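Local coordinates for protein aprataxin and PNK-like factor (Homo sapiens, PDB 5W7W) that acts as a histone chaperone in single- and double-strand DNA break repair and, through the FHA domain described here, interacts with XRCC1 and XRCC4, at residues A[38-43]-A[93-98]; A[45-50]-A[58-63]; A[8-13]-A[101-106]; A[65-70]-A[88-93]. All coordinates share one frame; numbering follows the deposited sequence. Where two conformers were deposited one is given.

Contact 1: A[38-43]-A[93-98]. With FMT (formic acid), chain D.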
loop_
_atom_site.group_PDB
_atom_site.type_symbol
_atom_site.label_atom_id
_atom_site.label_comp_id
_atom_site.label_asym_id
_atom_site.label_seq_id
_atom_site.Cartn_x
_atom_site.Cartn_y
_atom_site.Cartn_z
ATOM N N ASP A 38 6.723 -0.548 14.541
ATOM C CA ASP A 38 6.658 0.898 14.707
ATOM C C ASP A 38 5.336 1.248 15.360
ATOM O O ASP A 38 4.274 0.955 14.803
ATOM C CB ASP A 38 6.793 1.557 13.333
ATOM C CG ASP A 38 7.094 3.048 13.402
ATOM O OD1 ASP A 38 6.580 3.752 14.295
ATOM O OD2 ASP A 38 7.863 3.507 12.551
ATOM N N LYS A 39 5.397 1.884 16.531
ATOM C CA LYS A 39 4.195 2.269 17.248
ATOM C C LYS A 39 3.331 3.245 16.458
ATOM O O LYS A 39 2.140 3.381 16.763
ATOM C CB LYS A 39 4.596 2.906 18.581
ATOM C CG LYS A 39 5.465 4.151 18.436
ATOM N N ARG A 40 3.890 3.928 15.463
ATOM C CA ARG A 40 3.147 4.915 14.689
ATOM C C ARG A 40 2.259 4.288 13.628
ATOM O O ARG A 40 1.451 4.989 13.009
ATOM C CB ARG A 40 4.124 5.872 14.005
ATOM C CG ARG A 40 4.966 6.701 14.992
ATOM C CD ARG A 40 6.061 7.474 14.283
ATOM N NE ARG A 40 7.072 6.580 13.746
ATOM C CZ ARG A 40 8.163 6.975 13.107
ATOM N NH1 ARG A 40 8.410 8.263 12.947
ATOM N NH2 ARG A 40 9.005 6.075 12.632
ATOM N N VAL A 41 2.391 2.994 13.388
ATOM C CA VAL A 41 1.633 2.302 12.358
ATOM C C VAL A 41 0.800 1.232 13.034
ATOM O O VAL A 41 1.334 0.395 13.768
ATOM C CB VAL A 41 2.573 1.688 11.309
ATOM C CG1 VAL A 41 1.785 0.986 10.227
ATOM C CG2 VAL A 41 3.451 2.761 10.697
ATOM N N SER A 42 -0.505 1.251 12.783
ATOM C CA SER A 42 -1.395 0.268 13.364
ATOM C C SER A 42 -1.154 -1.103 12.739
ATOM O O SER A 42 -0.725 -1.220 11.589
ATOM C CB SER A 42 -2.838 0.693 13.090
ATOM O OG SER A 42 -3.771 -0.287 13.513
ATOM N N ARG A 43 -1.494 -2.155 13.495
ATOM C CA ARG A 43 -1.573 -3.483 12.909
ATOM C C ARG A 43 -2.670 -3.552 11.864
ATOM O O ARG A 43 -2.611 -4.400 10.965
ATOM C CB ARG A 43 -1.862 -4.525 13.983
ATOM C CG ARG A 43 -0.735 -4.683 14.979
ATOM C CD ARG A 43 -1.147 -5.591 16.147
ATOM N N SER A 93 1.725 5.386 0.996
ATOM C CA SER A 93 2.570 5.261 2.169
ATOM C C SER A 93 1.733 5.168 3.431
ATOM O O SER A 93 0.573 5.598 3.488
ATOM C CB SER A 93 3.558 6.416 2.274
ATOM O OG SER A 93 2.900 7.649 2.498
ATOM N N LEU A 94 2.364 4.612 4.459
ATOM C CA LEU A 94 1.711 4.447 5.749
ATOM C C LEU A 94 2.070 5.546 6.742
ATOM O O LEU A 94 1.355 5.723 7.733
ATOM C CB LEU A 94 2.030 3.073 6.347
ATOM C CG LEU A 94 1.623 1.885 5.480
ATOM C CD1 LEU A 94 1.923 0.598 6.245
ATOM C CD2 LEU A 94 0.178 1.937 5.101
ATOM N N LEU A 95 3.154 6.278 6.515
ATOM C CA LEU A 95 3.442 7.537 7.196
ATOM C C LEU A 95 3.732 8.557 6.106
ATOM O O LEU A 95 3.968 8.213 4.945
ATOM C CB LEU A 95 4.628 7.444 8.169
ATOM C CG LEU A 95 4.434 6.510 9.353
ATOM C CD1 LEU A 95 5.727 6.424 10.126
ATOM C CD2 LEU A 95 3.309 6.994 10.267
ATOM N N VAL A 96 3.725 9.838 6.457
ATOM C CA VAL A 96 3.827 10.861 5.422
ATOM C C VAL A 96 5.127 10.734 4.647
ATOM O O VAL A 96 5.163 11.045 3.453
ATOM C CB VAL A 96 3.636 12.270 6.029
ATOM C CG1 VAL A 96 4.749 12.605 6.999
ATOM C CG2 VAL A 96 3.561 13.318 4.920
ATOM N N ASP A 97 6.205 10.313 5.307
ATOM C CA ASP A 97 7.543 10.330 4.725
ATOM C C ASP A 97 8.297 9.032 4.972
ATOM O O ASP A 97 9.528 9.014 4.897
ATOM C CB ASP A 97 8.356 11.513 5.248
ATOM C CG ASP A 97 8.501 11.505 6.749
ATOM O OD1 ASP A 97 8.005 10.580 7.426
ATOM O OD2 ASP A 97 9.113 12.467 7.278
ATOM N N LYS A 98 7.590 7.950 5.274
ATOM C CA LYS A 98 8.224 6.681 5.592
ATOM C C LYS A 98 7.246 5.568 5.241
ATOM O O LYS A 98 6.028 5.782 5.221
ATOM C CB LYS A 98 8.598 6.614 7.081
ATOM C CG LYS A 98 9.545 5.494 7.454
ATOM C CD LYS A 98 9.984 5.586 8.926
ATOM C CE LYS A 98 10.924 4.458 9.351
ATOM N NZ LYS A 98 12.171 4.435 8.560
HETATM C C FMT D . 10.873 2.714 5.343
HETATM O O1 FMT D . 11.643 2.624 6.307
HETATM O O2 FMT D . 10.694 3.778 4.757
#
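Two loops meet here at the end of the sandwich that in FHA domains carries the phosphopeptide site: 38-43, and the bend 93-98 that leads out of strand 91-93. The packed part is aliphatic. V41, buried, has CG1 anti to its backbone N (chi1 -179°), which sends that methyl to L94 CD1 at 4.0 Å, while its CG2 faces L95 CG at 4.1 Å. L95 then reaches outward, its CD2 against the CB of R40 and its CD1 beneath the guanidinium, 3.8 Å from the plane and under its centre. Beyond L95 the contact loosens into exposed, polar chains. R40, folded back at chi3 (-68°), grips D38 side-on: R40 NE donates to D38 OD1 at 2.9 Å and R40 NH2 to D38 OD2 at 2.8 Å, each on the syn lone pair and near the guanidinium plane. OD1 also takes the R40 backbone N in an Asx turn, and OD2 has a second partner in Y99. K98 crosses R40 with its methylenes, and its NZ bonds formic acid or formate, probably from the crystallisation liquor. Because the salt bridge lies within 38-43, cohesion between the loops is largely apolar; the bridge probably holds the guanidinium flat over L95.

Contact 2: A[45-50]-A[58-63]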
loop_
_atom_site.group_PDB
_atom_site.type_symbol
_atom_site.label_atom_id
_atom_site.label_comp_id
_atom_site.label_asym_id
_atom_site.label_seq_id
_atom_site.Cartn_x
_atom_site.Cartn_y
_atom_site.Cartn_z
ATOM N N HIS A 45 -3.840 -0.930 9.655
ATOM C CA HIS A 45 -3.680 0.423 9.132
ATOM C C HIS A 45 -4.471 0.659 7.844
ATOM O O HIS A 45 -5.076 1.725 7.654
ATOM C CB HIS A 45 -2.194 0.694 8.887
ATOM C CG HIS A 45 -1.841 2.137 8.892
ATOM N ND1 HIS A 45 -1.306 2.748 10.003
ATOM C CD2 HIS A 45 -1.944 3.092 7.944
ATOM C CE1 HIS A 45 -1.092 4.024 9.738
ATOM N NE2 HIS A 45 -1.492 4.266 8.503
ATOM N N ALA A 46 -4.485 -0.339 6.964
ATOM C CA ALA A 46 -5.184 -0.232 5.694
ATOM C C ALA A 46 -5.505 -1.627 5.194
ATOM O O ALA A 46 -4.943 -2.614 5.666
ATOM C CB ALA A 46 -4.346 0.536 4.667
ATOM N N ILE A 47 -6.429 -1.693 4.244
ATOM C CA ILE A 47 -6.722 -2.915 3.500
ATOM C C ILE A 47 -6.326 -2.686 2.051
ATOM O O ILE A 47 -6.733 -1.691 1.443
ATOM C CB ILE A 47 -8.211 -3.285 3.591
ATOM C CG1 ILE A 47 -8.645 -3.383 5.056
ATOM C CG2 ILE A 47 -8.476 -4.594 2.844
ATOM C CD1 ILE A 47 -10.072 -3.769 5.264
ATOM N N LEU A 48 -5.537 -3.598 1.496
ATOM C CA LEU A 48 -5.302 -3.650 0.062
ATOM C C LEU A 48 -6.177 -4.742 -0.516
ATOM O O LEU A 48 -6.323 -5.806 0.094
ATOM C CB LEU A 48 -3.853 -3.996 -0.247
ATOM C CG LEU A 48 -2.834 -2.976 0.205
ATOM C CD1 LEU A 48 -1.432 -3.448 -0.095
ATOM C CD2 LEU A 48 -3.060 -1.655 -0.452
ATOM N N GLU A 49 -6.777 -4.490 -1.674
ATOM C CA GLU A 49 -7.543 -5.520 -2.352
ATOM C C GLU A 49 -7.100 -5.630 -3.798
ATOM O O GLU A 49 -7.077 -4.628 -4.518
ATOM C CB GLU A 49 -9.034 -5.226 -2.329
ATOM C CG GLU A 49 -9.856 -6.413 -2.828
ATOM C CD GLU A 49 -11.100 -6.021 -3.554
ATOM O OE1 GLU A 49 -11.020 -5.220 -4.511
ATOM O OE2 GLU A 49 -12.164 -6.546 -3.175
ATOM N N VAL A 50 -6.800 -6.863 -4.216
ATOM C CA VAL A 50 -6.516 -7.224 -5.600
ATOM C C VAL A 50 -7.749 -7.935 -6.146
ATOM O O VAL A 50 -8.174 -8.969 -5.604
ATOM C CB VAL A 50 -5.286 -8.138 -5.680
ATOM C CG1 VAL A 50 -5.083 -8.630 -7.094
ATOM C CG2 VAL A 50 -4.043 -7.401 -5.160
ATOM N N LYS A 58 -7.892 0.916 1.108
ATOM C CA LYS A 58 -8.853 1.571 1.997
ATOM C C LYS A 58 -8.159 1.871 3.317
ATOM O O LYS A 58 -7.789 0.926 4.043
ATOM C CB LYS A 58 -10.073 0.684 2.239
ATOM C CG LYS A 58 -11.137 1.347 3.117
ATOM C CD LYS A 58 -12.446 0.564 3.176
ATOM C CE LYS A 58 -12.235 -0.827 3.667
ATOM N NZ LYS A 58 -13.554 -1.512 3.934
ATOM N N PRO A 59 -7.933 3.139 3.662
ATOM C CA PRO A 59 -7.367 3.464 4.982
ATOM C C PRO A 59 -8.393 3.179 6.068
ATOM O O PRO A 59 -9.534 3.639 5.977
ATOM C CB PRO A 59 -7.082 4.969 4.872
ATOM C CG PRO A 59 -7.122 5.272 3.406
ATOM C CD PRO A 59 -8.135 4.346 2.859
ATOM N N ILE A 60 -7.998 2.419 7.098
ATOM C CA ILE A 60 -8.949 1.984 8.121
ATOM C C ILE A 60 -8.532 2.360 9.545
ATOM O O ILE A 60 -9.113 1.859 10.505
ATOM C CB ILE A 60 -9.286 0.483 8.024
ATOM C CG1 ILE A 60 -8.031 -0.388 8.147
ATOM C CG2 ILE A 60 -10.061 0.205 6.748
ATOM C CD1 ILE A 60 -8.336 -1.802 8.557
ATOM N N HIS A 61 -7.592 3.283 9.703
ATOM C CA HIS A 61 -7.148 3.693 11.030
ATOM C C HIS A 61 -7.206 5.206 11.146
ATOM O O HIS A 61 -7.313 5.934 10.162
ATOM C CB HIS A 61 -5.745 3.149 11.345
ATOM C CG HIS A 61 -5.361 3.301 12.771
ATOM N ND1 HIS A 61 -4.531 4.306 13.210
ATOM C CD2 HIS A 61 -5.722 2.589 13.860
ATOM C CE1 HIS A 61 -4.379 4.190 14.520
ATOM N NE2 HIS A 61 -5.099 3.165 14.938
ATOM N N THR A 62 -7.125 5.700 12.375
ATOM C CA THR A 62 -7.078 7.150 12.547
ATOM C C THR A 62 -5.812 7.765 11.953
ATOM O O THR A 62 -5.865 8.880 11.428
ATOM C CB THR A 62 -7.218 7.537 14.012
ATOM O OG1 THR A 62 -6.287 6.799 14.784
ATOM C CG2 THR A 62 -8.624 7.267 14.528
ATOM N N ASN A 63 -4.691 7.045 11.986
ATOM C CA ASN A 63 -3.494 7.513 11.303
ATOM C C ASN A 63 -3.680 7.289 9.811
ATOM O O ASN A 63 -4.074 6.186 9.411
ATOM C CB ASN A 63 -2.266 6.763 11.796
ATOM C CG ASN A 63 -1.979 7.022 13.251
ATOM O OD1 ASN A 63 -2.263 8.110 13.765
ATOM N ND2 ASN A 63 -1.400 6.030 13.925
HETATM O O HOH W 1 -5.485 4.456 7.843
#
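H45 and H61 lie with their ring planes only 26° apart, yet so far slid, with centroids 6.0 Å from each other, that the rings barely overlap; each is held by hydrogen bonds of its own. H45 has CG anti to the backbone N (chi1 -157°), and its imidazole crosses N63 at about a right angle, CE1 touching N63 CB at 3.6 Å. The ring is fixed at both nitrogens, S42 N giving a hydrogen bond to ND1 and NE2 giving one to the carbonyl of P64. The H61 side chain starts toward H45, but its ring leads off, and H61 ND1 accepts from N63 N at 3.0 Å. An alanine in place of H45 would probably loosen the loop at 61-64, since it removes the ring that joins S42 to P64 and packs on N63. Farther along, I47 and K58 run side by side in the same direction, I47 CD1 at 4.0 Å from K58 CE, whereas I60 crosses I47 and sets its CD1 on I47 CG1. In the backbone, I47 and K58 exchange two hydrogen bonds as an antiparallel pair, and I60 N reaches H45 O at 3.1 Å from above the carbonyl plane. On its other edge the strand has a classic beta bulge, H45 and A46 opposite I28. S42, H45 and N63 probably match the SxxH and Asn positions of FHA domains, whose loops bind phosphopeptides. Beyond the ladder a water joins H45 O, H61 N and N63 O, and the H45 ring ties the loops at S42 and P64.

Contact 3: A[8-13]-A[101-106]. With FMT (formic acid), chain C.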
loop_
_atom_site.group_PDB
_atom_site.type_symbol
_atom_site.label_atom_id
_atom_site.label_comp_id
_atom_site.label_asym_id
_atom_site.label_seq_id
_atom_site.Cartn_x
_atom_site.Cartn_y
_atom_site.Cartn_z
ATOM N N PHE A 8 0.468 -8.109 -8.556
ATOM C CA PHE A 8 0.974 -6.835 -8.070
ATOM C C PHE A 8 2.056 -7.098 -7.047
ATOM O O PHE A 8 1.976 -8.053 -6.274
ATOM C CB PHE A 8 -0.115 -6.018 -7.400
ATOM C CG PHE A 8 -1.144 -5.525 -8.346
ATOM C CD1 PHE A 8 -0.939 -4.354 -9.046
ATOM C CD2 PHE A 8 -2.294 -6.241 -8.573
ATOM C CE1 PHE A 8 -1.883 -3.886 -9.940
ATOM C CE2 PHE A 8 -3.253 -5.764 -9.465
ATOM C CZ PHE A 8 -3.034 -4.602 -10.160
ATOM N N GLU A 9 3.053 -6.240 -7.038
ATOM C CA GLU A 9 4.063 -6.224 -5.995
ATOM C C GLU A 9 4.242 -4.812 -5.482
ATOM O O GLU A 9 4.037 -3.835 -6.213
ATOM C CB GLU A 9 5.414 -6.742 -6.500
ATOM C CG GLU A 9 5.420 -8.235 -6.750
ATOM C CD GLU A 9 6.743 -8.783 -7.260
ATOM O OE1 GLU A 9 7.682 -8.001 -7.507
ATOM O OE2 GLU A 9 6.820 -10.016 -7.443
ATOM N N LEU A 10 4.613 -4.715 -4.213
ATOM C CA LEU A 10 4.924 -3.453 -3.560
ATOM C C LEU A 10 6.431 -3.288 -3.483
ATOM O O LEU A 10 7.136 -4.189 -3.007
ATOM C CB LEU A 10 4.361 -3.421 -2.139
ATOM C CG LEU A 10 2.878 -3.753 -1.978
ATOM C CD1 LEU A 10 2.539 -3.644 -0.506
ATOM C CD2 LEU A 10 2.020 -2.851 -2.825
ATOM N N GLN A 11 6.923 -2.156 -3.954
ATOM C CA GLN A 11 8.353 -1.878 -3.977
ATOM C C GLN A 11 8.680 -0.755 -3.007
ATOM O O GLN A 11 8.273 0.387 -3.249
ATOM C CB GLN A 11 8.754 -1.482 -5.395
ATOM C CG GLN A 11 10.211 -1.063 -5.519
ATOM C CD GLN A 11 10.636 -1.004 -6.954
ATOM O OE1 GLN A 11 11.081 -2.014 -7.507
ATOM N NE2 GLN A 11 10.484 0.157 -7.582
ATOM N N PRO A 12 9.424 -1.012 -1.929
ATOM C CA PRO A 12 9.710 0.064 -0.975
ATOM C C PRO A 12 10.578 1.141 -1.606
ATOM O O PRO A 12 11.613 0.858 -2.221
ATOM C CB PRO A 12 10.422 -0.661 0.173
ATOM C CG PRO A 12 10.931 -1.906 -0.402
ATOM C CD PRO A 12 9.978 -2.302 -1.490
ATOM N N ARG A 13 10.152 2.392 -1.460
ATOM C CA ARG A 13 10.872 3.494 -2.081
ATOM C C ARG A 13 12.243 3.704 -1.463
ATOM O O ARG A 13 13.137 4.254 -2.126
ATOM C CB ARG A 13 10.060 4.772 -1.939
ATOM C CG ARG A 13 10.731 6.007 -2.575
ATOM C CD ARG A 13 9.968 7.299 -2.307
ATOM N NE ARG A 13 8.738 7.340 -3.085
ATOM C CZ ARG A 13 7.930 8.384 -3.162
ATOM N NH1 ARG A 13 8.209 9.493 -2.497
ATOM N NH2 ARG A 13 6.832 8.303 -3.901
ATOM N N PHE A 101 5.612 2.879 -0.781
ATOM C CA PHE A 101 5.699 1.776 -1.726
ATOM C C PHE A 101 5.182 2.187 -3.085
ATOM O O PHE A 101 4.123 2.792 -3.189
ATOM C CB PHE A 101 4.857 0.605 -1.237
ATOM C CG PHE A 101 5.315 0.047 0.076
ATOM C CD1 PHE A 101 6.267 -0.969 0.135
ATOM C CD2 PHE A 101 4.821 0.554 1.256
ATOM C CE1 PHE A 101 6.694 -1.465 1.359
ATOM C CE2 PHE A 101 5.268 0.064 2.475
ATOM C CZ PHE A 101 6.211 -0.938 2.517
ATOM N N ARG A 102 5.922 1.817 -4.124
ATOM C CA ARG A 102 5.475 1.933 -5.497
ATOM C C ARG A 102 4.784 0.637 -5.896
ATOM O O ARG A 102 5.202 -0.453 -5.504
ATOM C CB ARG A 102 6.661 2.210 -6.422
ATOM C CG ARG A 102 6.208 2.498 -7.832
ATOM C CD ARG A 102 7.332 2.815 -8.805
ATOM N NE ARG A 102 8.192 3.908 -8.342
ATOM C CZ ARG A 102 7.979 5.199 -8.580
ATOM N NH1 ARG A 102 6.928 5.602 -9.273
ATOM N NH2 ARG A 102 8.813 6.122 -8.121
ATOM N N ILE A 103 3.737 0.763 -6.692
ATOM C CA ILE A 103 2.994 -0.385 -7.206
ATOM C C ILE A 103 3.606 -0.843 -8.521
ATOM O O ILE A 103 3.727 -0.053 -9.463
ATOM C CB ILE A 103 1.526 -0.005 -7.421
ATOM C CG1 ILE A 103 0.882 0.532 -6.145
ATOM C CG2 ILE A 103 0.733 -1.165 -7.969
ATOM C CD1 ILE A 103 1.133 -0.251 -4.896
ATOM N N LEU A 104 3.941 -2.118 -8.599
ATOM C CA LEU A 104 4.394 -2.733 -9.836
ATOM C C LEU A 104 3.436 -3.840 -10.256
ATOM O O LEU A 104 2.983 -4.627 -9.428
ATOM C CB LEU A 104 5.788 -3.345 -9.638
ATOM C CG LEU A 104 6.899 -2.344 -9.316
ATOM C CD1 LEU A 104 8.197 -3.082 -9.102
ATOM C CD2 LEU A 104 7.051 -1.295 -10.379
ATOM N N SER A 105 3.132 -3.902 -11.550
ATOM C CA SER A 105 2.368 -5.012 -12.104
ATOM C C SER A 105 3.301 -6.110 -12.599
ATOM O O SER A 105 4.298 -5.833 -13.276
ATOM C CB SER A 105 1.491 -4.518 -13.252
ATOM O OG SER A 105 2.286 -3.987 -14.290
ATOM N N ILE A 106 2.964 -7.351 -12.254
ATOM C CA ILE A 106 3.738 -8.540 -12.619
ATOM C C ILE A 106 2.796 -9.573 -13.228
ATOM O O ILE A 106 1.572 -9.462 -13.081
ATOM C CB ILE A 106 4.440 -9.158 -11.396
ATOM C CG1 ILE A 106 3.420 -9.673 -10.365
ATOM C CG2 ILE A 106 5.394 -8.142 -10.747
ATOM C CD1 ILE A 106 4.033 -10.541 -9.276
HETATM C C FMT C . 11.254 3.550 -6.490
HETATM O O1 FMT C . 11.313 4.761 -6.645
HETATM O O2 FMT C . 10.238 2.925 -6.769
#
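Q11 and R102, paired on one face of the sheet, both have CG anti to the backbone N (chi1 of R102 -173°), which extends them alongside each other; R102 then bends at chi3 (-54°) and brings its guanidinium edge round to a bound group, probably formate from the crystallisation liquor. R102 NE donates to formate O2 at 2.8 Å and NH2 to O1 at 3.2 Å, while Q11 NE2 reaches the same O2. The other end of the Q11 amide, OE1, accepts from R18 and rests against L104 CD1. A leucine in place of R102 would probably leave this group without its main hold, because both guanidinium bonds and the positive charge would go. On the same face E9 is crossed at about a right angle by I106, whose CD1 lies 3.4 Å from E9 OE2. The other face is mainly apolar. L10 and I103 point the same way side by side, and I103, with CD1 turned by chi2 (-46°), presses on L10 CD2 at 3.4 Å, tighter than usual van der Waals contact. F8 CD1 meets I103 CG2, and F101 sets CD1 near L10 CB and CE1 4.0 Å from P12 CB. F92 and L55 add to its buried part. Between the faces E9 pairs with L104 and Q11 with R102, each by two backbone bonds of 2.9 Å. Here the first strand of the domain, 8-12, lies antiparallel to the last, 100-105, so that strands near the two chain ends sit side by side inside the larger sheet of the FHA beta sandwich.

Contact 4: A[65-70]-A[88-93]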
loop_
_atom_site.group_PDB
_atom_site.type_symbol
_atom_site.label_atom_id
_atom_site.label_comp_id
_atom_site.label_asym_id
_atom_site.label_seq_id
_atom_site.Cartn_x
_atom_site.Cartn_y
_atom_site.Cartn_z
ATOM N N CYS A 65 -3.399 7.112 5.526
ATOM C CA CYS A 65 -2.549 6.666 4.435
ATOM C C CYS A 65 -2.369 7.807 3.452
ATOM O O CYS A 65 -3.171 8.741 3.425
ATOM C CB CYS A 65 -3.188 5.510 3.687
ATOM S SG CYS A 65 -3.415 4.010 4.648
ATOM N N PHE A 66 -1.338 7.702 2.615
ATOM C CA PHE A 66 -1.014 8.742 1.652
ATOM C C PHE A 66 -0.899 8.129 0.270
ATOM O O PHE A 66 -0.567 6.954 0.122
ATOM C CB PHE A 66 0.288 9.462 2.028
ATOM C CG PHE A 66 0.276 10.020 3.433
ATOM C CD1 PHE A 66 0.461 9.194 4.507
ATOM C CD2 PHE A 66 0.041 11.365 3.671
ATOM C CE1 PHE A 66 0.410 9.674 5.802
ATOM C CE2 PHE A 66 -0.007 11.848 4.957
ATOM C CZ PHE A 66 0.176 10.990 6.025
ATOM N N TYR A 67 -1.133 8.955 -0.740
ATOM C CA TYR A 67 -1.178 8.543 -2.131
ATOM C C TYR A 67 -0.428 9.541 -2.996
ATOM O O TYR A 67 -0.575 10.752 -2.829
ATOM C CB TYR A 67 -2.626 8.533 -2.607
ATOM C CG TYR A 67 -2.812 8.259 -4.092
ATOM C CD1 TYR A 67 -2.497 7.030 -4.649
ATOM C CD2 TYR A 67 -3.319 9.237 -4.931
ATOM C CE1 TYR A 67 -2.658 6.787 -5.996
ATOM C CE2 TYR A 67 -3.493 8.994 -6.291
ATOM C CZ TYR A 67 -3.164 7.760 -6.805
ATOM O OH TYR A 67 -3.348 7.536 -8.157
ATOM N N GLN A 68 0.323 9.031 -3.966
ATOM C CA GLN A 68 1.007 9.849 -4.964
ATOM C C GLN A 68 0.798 9.214 -6.331
ATOM O O GLN A 68 1.312 8.137 -6.606
ATOM C CB GLN A 68 2.491 9.953 -4.643
ATOM C CG GLN A 68 3.271 10.788 -5.652
ATOM C CD GLN A 68 4.753 10.844 -5.329
ATOM O OE1 GLN A 68 5.172 10.571 -4.206
ATOM N NE2 GLN A 68 5.558 11.186 -6.316
ATOM N N SER A 69 0.052 9.879 -7.201
ATOM C CA SER A 69 -0.091 9.411 -8.569
ATOM C C SER A 69 1.262 9.414 -9.271
ATOM O O SER A 69 2.140 10.232 -8.982
ATOM C CB SER A 69 -1.068 10.342 -9.298
ATOM O OG SER A 69 -1.633 9.714 -10.438
ATOM N N SER A 70 1.419 8.493 -10.222
ATOM C CA SER A 70 2.728 8.253 -10.825
ATOM C C SER A 70 3.341 9.506 -11.449
ATOM O O SER A 70 4.560 9.676 -11.406
ATOM C CB SER A 70 2.654 7.119 -11.851
ATOM O OG SER A 70 1.855 7.476 -12.957
ATOM N N PRO A 88 -0.438 0.889 -11.537
ATOM C CA PRO A 88 0.997 0.620 -11.594
ATOM C C PRO A 88 1.765 1.917 -11.801
ATOM O O PRO A 88 1.392 2.765 -12.622
ATOM C CB PRO A 88 1.121 -0.325 -12.790
ATOM C CG PRO A 88 -0.211 -1.032 -12.840
ATOM C CD PRO A 88 -1.190 0.060 -12.497
ATOM N N GLY A 89 2.834 2.086 -11.022
ATOM C CA GLY A 89 3.614 3.294 -10.996
ATOM C C GLY A 89 3.230 4.288 -9.918
ATOM O O GLY A 89 4.058 5.131 -9.550
ATOM N N ASP A 90 2.000 4.218 -9.407
ATOM C CA ASP A 90 1.592 5.061 -8.299
ATOM C C ASP A 90 2.314 4.604 -7.029
ATOM O O ASP A 90 2.858 3.503 -6.954
ATOM C CB ASP A 90 0.093 4.917 -8.033
ATOM C CG ASP A 90 -0.795 5.511 -9.097
ATOM O OD1 ASP A 90 -0.296 6.191 -10.016
ATOM O OD2 ASP A 90 -2.026 5.308 -8.986
ATOM N N SER A 91 2.280 5.454 -6.008
ATOM C CA SER A 91 2.827 5.132 -4.698
ATOM C C SER A 91 1.764 5.360 -3.635
ATOM O O SER A 91 0.871 6.189 -3.798
ATOM C CB SER A 91 4.038 5.996 -4.363
ATOM O OG SER A 91 5.109 5.789 -5.275
ATOM N N PHE A 92 1.892 4.630 -2.532
ATOM C CA PHE A 92 1.150 4.952 -1.321
ATOM C C PHE A 92 2.113 4.839 -0.151
ATOM O O PHE A 92 3.194 4.262 -0.272
ATOM C CB PHE A 92 -0.054 4.023 -1.100
ATOM C CG PHE A 92 0.308 2.680 -0.560
ATOM C CD1 PHE A 92 0.660 1.646 -1.413
ATOM C CD2 PHE A 92 0.307 2.435 0.798
ATOM C CE1 PHE A 92 1.011 0.412 -0.910
ATOM C CE2 PHE A 92 0.654 1.207 1.294
ATOM C CZ PHE A 92 1.002 0.192 0.437
ATOM N N SER A 93 1.725 5.386 0.996
ATOM C CA SER A 93 2.570 5.261 2.169
ATOM C C SER A 93 1.733 5.168 3.431
ATOM O O SER A 93 0.573 5.598 3.488
ATOM C CB SER A 93 3.558 6.416 2.274
ATOM O OG SER A 93 2.900 7.649 2.498
HETATM O O HOH W 2 4.511 7.457 -7.395
HETATM O O HOH W 3 0.166 5.188 -12.714
#
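D90 leaves its backbone with CG anti to the carbonyl carbon (chi1 -70°). Its CB lies 3.7 Å from Q68 O and near Y67 CE1, and its CG comes up to the Y67 hydroxyl, with ring and carboxylate planes almost perpendicular at 85°. At the tip the two oxygens divide. OD2 lies in the plane of the Y67 ring, at its edge, and takes the hydroxyl at 2.7 Å from well above the carboxylate plane; N87 N also donates to it. OD1 accepts the backbone N of S70 at 2.9 Å, and a water that bridges to S70 OG and P88 O. Y67 reaches this site with CG anti to its backbone N (chi1 174°), and one face of its ring is met near the rim by S69 N. The strands themselves run antiparallel: Q68 with S91 and F66 with S93 are hydrogen-bonded pairs, S93 N reaching F66 O at 2.9 Å, and Y67 and F92 form the non-hydrogen-bonded pair between them. On the face of F66 and Q68, S93 OG sits 3.2 Å from F66 CB while bonding to L95 O. G89, with a positive phi, has backbone angles at which a CB would jam against the preceding carbonyl O, and it would also crowd S70 CB. With four donors shared between its two oxygens, the buried carboxylate of D90 is likely to be well compensated and to stay ionised, pinning the loop after strand 66-68 to the residue just before strand 91-93.

In the fold
All four contacts lie in the single FHA domain, a sandwich of two antiparallel sheets. Contacts 3 and 4, centres about 10 Å apart, belong to the six-stranded sheet, where strands 100-105 and 91-93 are neighbours; I103 O and G89 N probably bond between them. Contact 2 is in the four-stranded sheet, and L48 and V50 pack on L10 and F8 of contact 3 across the core. C65 of contact 4 rests on A46 and P59. Contact 1 joins loops about 12 Å from contact 2, between centres. Along the chain contact 3 encloses contact 1, which in turn encloses contacts 2 and 4 in series, so the first and last strands pair inside one sheet and bracket everything between them.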